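Long-range contacts in sulfur oxidation protein soxB (Thermus thermophilus, PDB 2WDD), which hydrolyses, with a pair of manganese ions at its active site, the sulfur-sulfur bond of a cysteine S-thiosulfonate in the Sox sulfur oxidation pathway: residues W166-R170 and F230-F236; P50-K56 and R553-P558; A106-L110 and L332-A336. All blocks are in the same frame, centred on the assembly; numbering follows the deposited sequence.

Contact 1 of 3, residues W166-R170 and F230-F236. With TBU (tertiary-butyl alcohol), chain E.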
loop_
_atom_site.group_PDB
_atom_site.type_symbol
_atom_site.label_atom_id
_atom_site.label_comp_id
_atom_site.label_asym_id
_atom_site.label_seq_id
_atom_site.Cartn_x
_atom_site.Cartn_y
_atom_site.Cartn_z
ATOM N N TRP A 166 7.245 7.937 -8.439
ATOM C CA TRP A 166 7.103 8.797 -9.603
ATOM C C TRP A 166 6.234 10.028 -9.417
ATOM O O TRP A 166 6.232 10.900 -10.285
ATOM C CB TRP A 166 6.668 7.990 -10.816
ATOM C CG TRP A 166 7.721 6.980 -11.171
ATOM C CD1 TRP A 166 7.760 5.673 -10.779
ATOM C CD2 TRP A 166 8.960 7.236 -11.845
ATOM N NE1 TRP A 166 8.939 5.089 -11.189
ATOM C CE2 TRP A 166 9.690 6.026 -11.851
ATOM C CE3 TRP A 166 9.519 8.363 -12.458
ATOM C CZ2 TRP A 166 10.934 5.902 -12.474
ATOM C CZ3 TRP A 166 10.770 8.245 -13.048
ATOM C CH2 TRP A 166 11.457 7.021 -13.062
ATOM N N THR A 167 5.492 10.104 -8.310
ATOM C CA THR A 167 4.655 11.280 -8.068
ATOM C C THR A 167 5.506 12.453 -7.601
ATOM O O THR A 167 4.994 13.553 -7.386
ATOM C CB THR A 167 3.464 10.999 -7.129
ATOM O OG1 THR A 167 3.936 10.647 -5.828
ATOM C CG2 THR A 167 2.586 9.887 -7.692
ATOM N N LEU A 168 6.811 12.222 -7.479
ATOM C CA LEU A 168 7.745 13.296 -7.154
ATOM C C LEU A 168 8.173 13.957 -8.462
ATOM O O LEU A 168 8.798 15.016 -8.447
ATOM C CB LEU A 168 8.984 12.759 -6.440
ATOM C CG LEU A 168 8.748 12.207 -5.032
ATOM C CD1 LEU A 168 9.983 11.488 -4.529
ATOM C CD2 LEU A 168 8.334 13.311 -4.070
ATOM N N GLY A 169 7.849 13.318 -9.582
ATOM C CA GLY A 169 8.229 13.783 -10.909
ATOM C C GLY A 169 9.522 13.113 -11.358
ATOM O O GLY A 169 10.370 12.793 -10.532
ATOM N N ARG A 170 9.668 12.914 -12.668
ATOM C CA ARG A 170 10.857 12.253 -13.199
ATOM C C ARG A 170 12.164 12.918 -12.783
ATOM O O ARG A 170 13.121 12.229 -12.423
ATOM C CB ARG A 170 10.779 12.090 -14.717
ATOM C CG ARG A 170 11.867 11.206 -15.305
ATOM C CD ARG A 170 11.978 11.416 -16.805
ATOM N NE ARG A 170 13.060 10.635 -17.397
ATOM C CZ ARG A 170 13.052 10.183 -18.646
ATOM N NH1 ARG A 170 14.078 9.481 -19.108
ATOM N NH2 ARG A 170 12.014 10.431 -19.432
ATOM N N PHE A 230 3.949 13.658 -14.516
ATOM C CA PHE A 230 4.983 13.083 -13.668
ATOM C C PHE A 230 5.857 12.061 -14.390
ATOM O O PHE A 230 6.990 11.819 -13.968
ATOM C CB PHE A 230 4.356 12.380 -12.462
ATOM C CG PHE A 230 3.748 13.312 -11.445
ATOM C CD1 PHE A 230 4.256 14.587 -11.238
ATOM C CD2 PHE A 230 2.699 12.883 -10.655
ATOM C CE1 PHE A 230 3.704 15.422 -10.278
ATOM C CE2 PHE A 230 2.146 13.707 -9.697
ATOM C CZ PHE A 230 2.647 14.978 -9.504
ATOM N N THR A 231 5.297 11.403 -15.404
ATOM C CA THR A 231 6.007 10.334 -16.119
ATOM C C THR A 231 6.079 10.535 -17.632
ATOM O O THR A 231 6.249 9.569 -18.384
ATOM C CB THR A 231 5.378 8.961 -15.819
ATOM O OG1 THR A 231 4.022 8.942 -16.285
ATOM C CG2 THR A 231 5.398 8.670 -14.324
ATOM N N GLU A 232 5.931 11.771 -18.086
ATOM C CA GLU A 232 5.980 12.029 -19.520
ATOM C C GLU A 232 7.312 11.557 -20.103
ATOM O O GLU A 232 8.372 11.811 -19.537
ATOM C CB GLU A 232 5.740 13.512 -19.814
ATOM C CG GLU A 232 6.800 14.446 -19.273
ATOM C CD GLU A 232 6.290 15.872 -19.141
ATOM O OE1 GLU A 232 6.383 16.443 -18.033
ATOM O OE2 GLU A 232 5.764 16.408 -20.141
ATOM N N GLY A 233 7.243 10.825 -21.212
ATOM C CA GLY A 233 8.430 10.307 -21.872
ATOM C C GLY A 233 8.722 8.874 -21.483
ATOM O O GLY A 233 9.561 8.209 -22.097
ATOM N N LEU A 234 8.017 8.391 -20.465
ATOM C CA LEU A 234 8.206 7.023 -19.997
ATOM C C LEU A 234 7.012 6.118 -20.247
ATOM O O LEU A 234 5.859 6.560 -20.191
ATOM C CB LEU A 234 8.466 7.030 -18.495
ATOM C CG LEU A 234 9.660 7.854 -18.027
ATOM C CD1 LEU A 234 9.769 7.856 -16.504
ATOM C CD2 LEU A 234 10.918 7.306 -18.662
ATOM N N SER A 235 7.299 4.832 -20.446
ATOM C CA SER A 235 6.276 3.799 -20.538
ATOM C C SER A 235 6.613 2.799 -19.427
ATOM O O SER A 235 7.781 2.502 -19.199
ATOM C CB SER A 235 6.324 3.079 -21.875
ATOM O OG SER A 235 5.414 1.988 -21.863
ATOM N N PHE A 236 5.590 2.297 -18.738
ATOM C CA PHE A 236 5.759 1.337 -17.644
ATOM C C PHE A 236 5.024 0.041 -18.006
ATOM O O PHE A 236 4.855 -0.854 -17.168
ATOM C CB PHE A 236 5.075 1.895 -16.380
ATOM C CG PHE A 236 5.860 2.953 -15.669
ATOM C CD1 PHE A 236 6.438 2.686 -14.439
ATOM C CD2 PHE A 236 5.967 4.237 -16.188
ATOM C CE1 PHE A 236 7.149 3.651 -13.765
ATOM C CE2 PHE A 236 6.700 5.205 -15.514
ATOM C CZ PHE A 236 7.304 4.902 -14.311
HETATM O O TBU E . 2.907 3.128 -19.457
HETATM C C TBU E . 2.049 2.848 -20.589
HETATM C C1 TBU E . 2.830 2.949 -21.872
HETATM C C2 TBU E . 1.421 1.446 -20.589
HETATM C C3 TBU E . 0.937 3.884 -20.618
HETATM O O HOH W 1 12.836 8.668 -21.650
#
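With chi1 at -63° (m), Trp166 turns its indole out of the 3-10 segment and toward segment 230-236. The edge of Phe236 meets one face of this indole in a T-shaped stack, the five-membered ring and the Phe236 ring 4.7 Å apart between centroids with planes at 83°. Trp166 CZ3 rests 3.6 Å from Leu234 CD1, while NE1 is held by Ser162. Phe230, also m, turns one face of its ring to Thr167, whose CA makes a CH-pi contact 4.0 Å from the ring centroid.

This lies in the metallophosphatase-like part of the 5'-nucleotidase family fold, where Trp166 comes three residues after His163, a manganese ligand; the Trp166 side chain is about 6 Å from that of His163.

Gly169, at the N-cap of helix 170-179, has phi/psi of 94/149, which suit glycine. Just beyond it, Arg170 N gives a weak hydrogen bond to Phe230 O (3.2 Å). The extended Arg170 side chain lays its guanidinium against Leu234 CD2, 3.4 Å from NH2; NE pairs with Glu174, and NH1 donates to a water (2.9 Å). A type II turn from Thr231 to Leu234 leads into the strand, beyond which Phe236 N donates to the tertiary-butyl alcohol O at 2.9 Å.

Contact 2 of 3, residues P50-K56 and R553-P558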
loop_
_atom_site.group_PDB
_atom_site.type_symbol
_atom_site.label_atom_id
_atom_site.label_comp_id
_atom_site.label_asym_id
_atom_site.label_seq_id
_atom_site.Cartn_x
_atom_site.Cartn_y
_atom_site.Cartn_z
ATOM N N PRO A 50 -11.215 -4.642 7.143
ATOM C CA PRO A 50 -12.255 -5.551 7.629
ATOM C C PRO A 50 -12.880 -6.339 6.462
ATOM O O PRO A 50 -13.448 -7.415 6.676
ATOM C CB PRO A 50 -13.290 -4.618 8.277
ATOM C CG PRO A 50 -12.624 -3.297 8.422
ATOM C CD PRO A 50 -11.495 -3.227 7.434
ATOM N N ASN A 51 -12.778 -5.816 5.234
ATOM C CA ASN A 51 -13.339 -6.525 4.079
ATOM C C ASN A 51 -12.426 -6.416 2.880
ATOM O O ASN A 51 -11.858 -5.343 2.619
ATOM C CB ASN A 51 -14.695 -5.954 3.653
ATOM C CG ASN A 51 -15.698 -5.936 4.778
ATOM O OD1 ASN A 51 -16.446 -6.901 4.981
ATOM N ND2 ASN A 51 -15.723 -4.835 5.523
ATOM N N LEU A 52 -12.311 -7.535 2.167
ATOM C CA LEU A 52 -11.610 -7.608 0.882
ATOM C C LEU A 52 -12.570 -8.404 -0.000
ATOM O O LEU A 52 -12.437 -9.618 -0.170
ATOM C CB LEU A 52 -10.250 -8.288 0.995
ATOM C CG LEU A 52 -9.142 -7.451 1.647
ATOM C CD1 LEU A 52 -7.897 -8.325 1.861
ATOM C CD2 LEU A 52 -8.807 -6.258 0.739
ATOM N N ILE A 53 -13.592 -7.711 -0.480
ATOM C CA ILE A 53 -14.654 -8.327 -1.257
ATOM C C ILE A 53 -14.192 -8.744 -2.639
ATOM O O ILE A 53 -13.493 -8.004 -3.329
ATOM C CB ILE A 53 -15.867 -7.396 -1.315
ATOM C CG1 ILE A 53 -16.391 -7.149 0.096
ATOM C CG2 ILE A 53 -16.944 -7.937 -2.254
ATOM C CD1 ILE A 53 -17.284 -5.919 0.215
ATOM N N ALA A 54 -14.617 -9.933 -3.051
ATOM C CA ALA A 54 -14.241 -10.460 -4.349
ATOM C C ALA A 54 -15.420 -11.186 -4.955
ATOM O O ALA A 54 -16.303 -11.637 -4.239
ATOM C CB ALA A 54 -13.094 -11.423 -4.199
ATOM N N PRO A 55 -15.434 -11.318 -6.289
ATOM C CA PRO A 55 -16.503 -12.118 -6.883
ATOM C C PRO A 55 -16.222 -13.570 -6.494
ATOM O O PRO A 55 -15.095 -13.918 -6.131
ATOM C CB PRO A 55 -16.286 -11.924 -8.389
ATOM C CG PRO A 55 -14.833 -11.662 -8.525
ATOM C CD PRO A 55 -14.405 -10.934 -7.274
ATOM N N LYS A 56 -17.250 -14.402 -6.539
ATOM C CA LYS A 56 -17.122 -15.788 -6.112
ATOM C C LYS A 56 -15.857 -16.562 -6.509
ATOM O O LYS A 56 -15.189 -17.137 -5.653
ATOM C CB LYS A 56 -18.415 -16.562 -6.382
ATOM C CG LYS A 56 -19.566 -16.072 -5.514
ATOM C CD LYS A 56 -20.906 -16.706 -5.878
ATOM C CE LYS A 56 -20.920 -17.222 -7.300
ATOM N NZ LYS A 56 -22.196 -17.946 -7.560
ATOM N N ARG A 553 -22.800 -11.311 0.583
ATOM C CA ARG A 553 -21.673 -11.296 1.525
ATOM C C ARG A 553 -22.102 -10.682 2.840
ATOM O O ARG A 553 -22.999 -9.848 2.878
ATOM C CB ARG A 553 -20.517 -10.432 0.987
ATOM C CG ARG A 553 -20.072 -10.724 -0.428
ATOM C CD ARG A 553 -19.235 -11.983 -0.501
ATOM N NE ARG A 553 -18.688 -12.112 -1.842
ATOM C CZ ARG A 553 -19.398 -12.500 -2.895
ATOM N NH1 ARG A 553 -20.671 -12.839 -2.746
ATOM N NH2 ARG A 553 -18.834 -12.551 -4.093
ATOM N N ASN A 554 -21.382 -11.024 3.903
ATOM C CA ASN A 554 -21.587 -10.382 5.186
ATOM C C ASN A 554 -20.572 -9.243 5.234
ATOM O O ASN A 554 -19.372 -9.474 5.105
ATOM C CB ASN A 554 -21.284 -11.363 6.310
ATOM C CG ASN A 554 -22.427 -12.314 6.547
ATOM O OD1 ASN A 554 -23.589 -11.946 6.358
ATOM N ND2 ASN A 554 -22.108 -13.561 6.869
ATOM N N TYR A 555 -21.051 -8.022 5.404
ATOM C CA TYR A 555 -20.163 -6.874 5.469
ATOM C C TYR A 555 -19.688 -6.733 6.911
ATOM O O TYR A 555 -20.502 -6.646 7.829
ATOM C CB TYR A 555 -20.867 -5.604 4.990
ATOM C CG TYR A 555 -19.913 -4.453 4.941
ATOM C CD1 TYR A 555 -18.985 -4.353 3.908
ATOM C CD2 TYR A 555 -19.766 -3.611 6.034
ATOM C CE1 TYR A 555 -18.017 -3.347 3.910
ATOM C CE2 TYR A 555 -18.803 -2.605 6.048
ATOM C CZ TYR A 555 -17.921 -2.494 4.980
ATOM O OH TYR A 555 -16.929 -1.534 5.000
ATOM N N ARG A 556 -18.376 -6.774 7.118
ATOM C CA ARG A 556 -17.837 -6.766 8.479
ATOM C C ARG A 556 -17.321 -5.422 8.951
ATOM O O ARG A 556 -16.801 -4.637 8.166
ATOM C CB ARG A 556 -16.719 -7.808 8.627
ATOM C CG ARG A 556 -17.140 -9.226 8.253
ATOM C CD ARG A 556 -18.158 -9.753 9.260
ATOM N NE ARG A 556 -17.619 -9.710 10.614
ATOM C CZ ARG A 556 -16.819 -10.641 11.126
ATOM N NH1 ARG A 556 -16.492 -11.711 10.407
ATOM N NH2 ARG A 556 -16.346 -10.510 12.360
ATOM N N LEU A 557 -17.385 -5.216 10.264
ATOM C CA LEU A 557 -16.854 -4.016 10.885
ATOM C C LEU A 557 -15.983 -4.389 12.072
ATOM O O LEU A 557 -16.241 -5.364 12.784
ATOM C CB LEU A 557 -17.978 -3.122 11.390
ATOM C CG LEU A 557 -18.823 -2.422 10.329
ATOM C CD1 LEU A 557 -20.022 -1.764 11.016
ATOM C CD2 LEU A 557 -17.999 -1.375 9.580
ATOM N N PRO A 558 -14.978 -3.565 12.349
ATOM C CA PRO A 558 -14.148 -3.845 13.521
ATOM C C PRO A 558 -14.792 -3.253 14.769
ATOM O O PRO A 558 -15.788 -2.540 14.685
ATOM C CB PRO A 558 -12.877 -3.037 13.226
ATOM C CG PRO A 558 -13.412 -1.831 12.481
ATOM C CD PRO A 558 -14.507 -2.385 11.595
HETATM O O HOH W 2 -17.839 -8.401 3.034
HETATM O O HOH W 3 -16.149 -11.405 -0.987
#
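Pro50 opens the contact by setting its ring against the far end of 553-558: CG lies 3.8 Å from Pro558 CD, and CB 3.5 Å from Arg556 O. Asn51 then does the main polar work. Its carboxamide pairs with both backbone polar groups of Arg556 along one edge, OD1 accepting from Arg556 N at 2.9 Å and ND2 donating to Arg556 O at 2.9 Å, much as a neighbouring strand would. ND2 also sits over one face of the Tyr555 ring, 3.2 Å from CE1, and has a further partner in Asp375, which takes the Tyr555 hydroxyl as well. A water joins Asn51 OD1 to Asn554 O, 2.8 Å from each. Ile53 is the apolar step, its CD1 4.4 Å from Tyr555 CD1 at the ring edge. At Ala54 the backbone takes over: its O receives Arg553 NH2 at 2.7 Å and, weakly, Arg553 NE at 3.4 Å, while a second water accepts from both Ala54 N (3.0 Å) and Arg553 NE (2.8 Å). The same NH2 forms a salt bridge with Asp479, which also accepts from Lys56 N. The two irregular segments run nearly antiparallel, 167° apart end to end, tied by side chain-to-backbone bonds. Such a seam fits the two-domain build of the 5'-nucleotidase family, here joining a loop of the N-terminal metal-binding part to the chain that follows strand 548-550 near the C-terminus.

Contact 3 of 3, residues A106-L110 and L332-A336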
loop_
_atom_site.group_PDB
_atom_site.type_symbol
_atom_site.label_atom_id
_atom_site.label_comp_id
_atom_site.label_asym_id
_atom_site.label_seq_id
_atom_site.Cartn_x
_atom_site.Cartn_y
_atom_site.Cartn_z
ATOM N N ALA A 106 12.813 1.284 14.425
ATOM C CA ALA A 106 12.588 -0.124 14.735
ATOM C C ALA A 106 12.802 -1.050 13.536
ATOM O O ALA A 106 13.358 -2.139 13.682
ATOM C CB ALA A 106 11.212 -0.322 15.329
ATOM N N LEU A 107 12.368 -0.626 12.350
ATOM C CA LEU A 107 12.557 -1.452 11.156
ATOM C C LEU A 107 14.054 -1.635 10.903
ATOM O O LEU A 107 14.513 -2.724 10.565
ATOM C CB LEU A 107 11.842 -0.839 9.940
ATOM C CG LEU A 107 12.022 -1.516 8.574
ATOM C CD1 LEU A 107 11.598 -2.988 8.602
ATOM C CD2 LEU A 107 11.284 -0.763 7.473
ATOM N N THR A 108 14.821 -0.566 11.104
ATOM C CA THR A 108 16.278 -0.643 10.943
ATOM C C THR A 108 16.892 -1.582 11.977
ATOM O O THR A 108 17.732 -2.418 11.641
ATOM C CB THR A 108 16.903 0.745 11.031
ATOM O OG1 THR A 108 16.359 1.572 9.999
ATOM C CG2 THR A 108 18.416 0.663 10.871
ATOM N N ALA A 109 16.465 -1.453 13.229
ATOM C CA ALA A 109 16.975 -2.310 14.299
ATOM C C ALA A 109 16.733 -3.783 13.968
ATOM O O ALA A 109 17.621 -4.628 14.130
ATOM C CB ALA A 109 16.315 -1.949 15.630
ATOM N N LEU A 110 15.531 -4.082 13.482
ATOM C CA LEU A 110 15.175 -5.447 13.120
ATOM C C LEU A 110 15.980 -5.963 11.926
ATOM O O LEU A 110 16.509 -7.073 11.952
ATOM C CB LEU A 110 13.673 -5.548 12.840
ATOM C CG LEU A 110 13.157 -6.949 12.496
ATOM C CD1 LEU A 110 13.579 -7.957 13.569
ATOM C CD2 LEU A 110 11.644 -6.909 12.349
ATOM N N LEU A 332 8.132 -11.119 10.359
ATOM C CA LEU A 332 8.646 -10.597 11.629
ATOM C C LEU A 332 7.979 -9.269 11.986
ATOM O O LEU A 332 8.180 -8.259 11.315
ATOM C CB LEU A 332 10.159 -10.418 11.565
ATOM C CG LEU A 332 10.939 -11.642 11.093
ATOM C CD1 LEU A 332 12.420 -11.305 10.977
ATOM C CD2 LEU A 332 10.716 -12.818 12.051
ATOM N N PRO A 333 7.167 -9.255 13.051
ATOM C CA PRO A 333 6.510 -7.992 13.403
ATOM C C PRO A 333 7.498 -6.897 13.821
ATOM O O PRO A 333 8.411 -7.131 14.618
ATOM C CB PRO A 333 5.594 -8.379 14.580
ATOM C CG PRO A 333 5.486 -9.895 14.514
ATOM C CD PRO A 333 6.813 -10.345 13.974
ATOM N N VAL A 334 7.336 -5.704 13.255
ATOM C CA VAL A 334 8.164 -4.560 13.645
ATOM C C VAL A 334 7.452 -3.866 14.808
ATOM O O VAL A 334 6.560 -3.031 14.606
ATOM C CB VAL A 334 8.392 -3.591 12.466
ATOM C CG1 VAL A 334 9.263 -2.418 12.909
ATOM C CG2 VAL A 334 9.049 -4.309 11.311
ATOM N N LEU A 335 7.786 -4.269 16.034
ATOM C CA LEU A 335 7.142 -3.707 17.213
ATOM C C LEU A 335 8.144 -2.860 17.974
ATOM O O LEU A 335 9.059 -3.385 18.601
ATOM C CB LEU A 335 6.593 -4.818 18.107
ATOM C CG LEU A 335 5.450 -5.659 17.515
ATOM C CD1 LEU A 335 5.275 -6.936 18.310
ATOM C CD2 LEU A 335 4.149 -4.863 17.504
ATOM N N ALA A 336 7.993 -1.545 17.871
ATOM C CA ALA A 336 8.917 -0.610 18.505
ATOM C C ALA A 336 9.121 -0.822 20.001
ATOM O O ALA A 336 10.204 -0.551 20.524
ATOM C CB ALA A 336 8.508 0.832 18.223
#
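Val334 pushes its two methyls against helix 104-120 and overlaps three of its residues: CG1 comes within 3.7 Å of Ala106 CB and 3.6 Å of Leu107 N, and CG2 lies 3.9 Å from Leu107 CD1 and 3.8 Å from Leu110 CD2. One turn separates Ala106 from Leu110, linked by the helical bond from Leu110 N to Ala106 O (2.9 Å), so both point at the same piece of chain. Leu110 reaches past Val334 to Leu332, CD2 standing 3.9 Å from Leu332 CB and equally far from its O. At the other end the small Ala106 lets the backbone close in, its CB 3.9 Å from Ala336 CA.

Strand 323-333 is an outermost strand of the mixed sheet that also contains strand 29-34, and the helix lies against this edge and its exit. Strand 311-320, next in the sheet, adds Leu312 to the surroundings of Leu110, while Trp151 of helix 146-155 packs on Leu107. This is helix-on-sheet packing of the metallophosphatase-like layered core.

The contacts across the two segments are apolar, and the backbone polar groups of Val334 bond elsewhere, to Gly102 and Lys310. The join therefore depends on close fit and exclusion of water rather than on directional bonds.

How the contacts relate
The three contacts are separate patches, none touching another: nearest atoms are about 21 Å apart between contacts 1 and 2, 17 Å between 1 and 3, and 18 Å between 2 and 3. Contacts 1 and 2 lie on opposite sides of the chain's centre, their own centres 35 Å apart. Along the sequence contact 2 spans almost the whole chain, so both others fall between its two segments, and contact 1 falls within contact 3's span too. Relative to the manganese site, the Thr167 side chain of contact 1 is about 10 Å from a metal ion and Leu107 of contact 3 about 13 Å, whereas contact 2 lies away from the known sites.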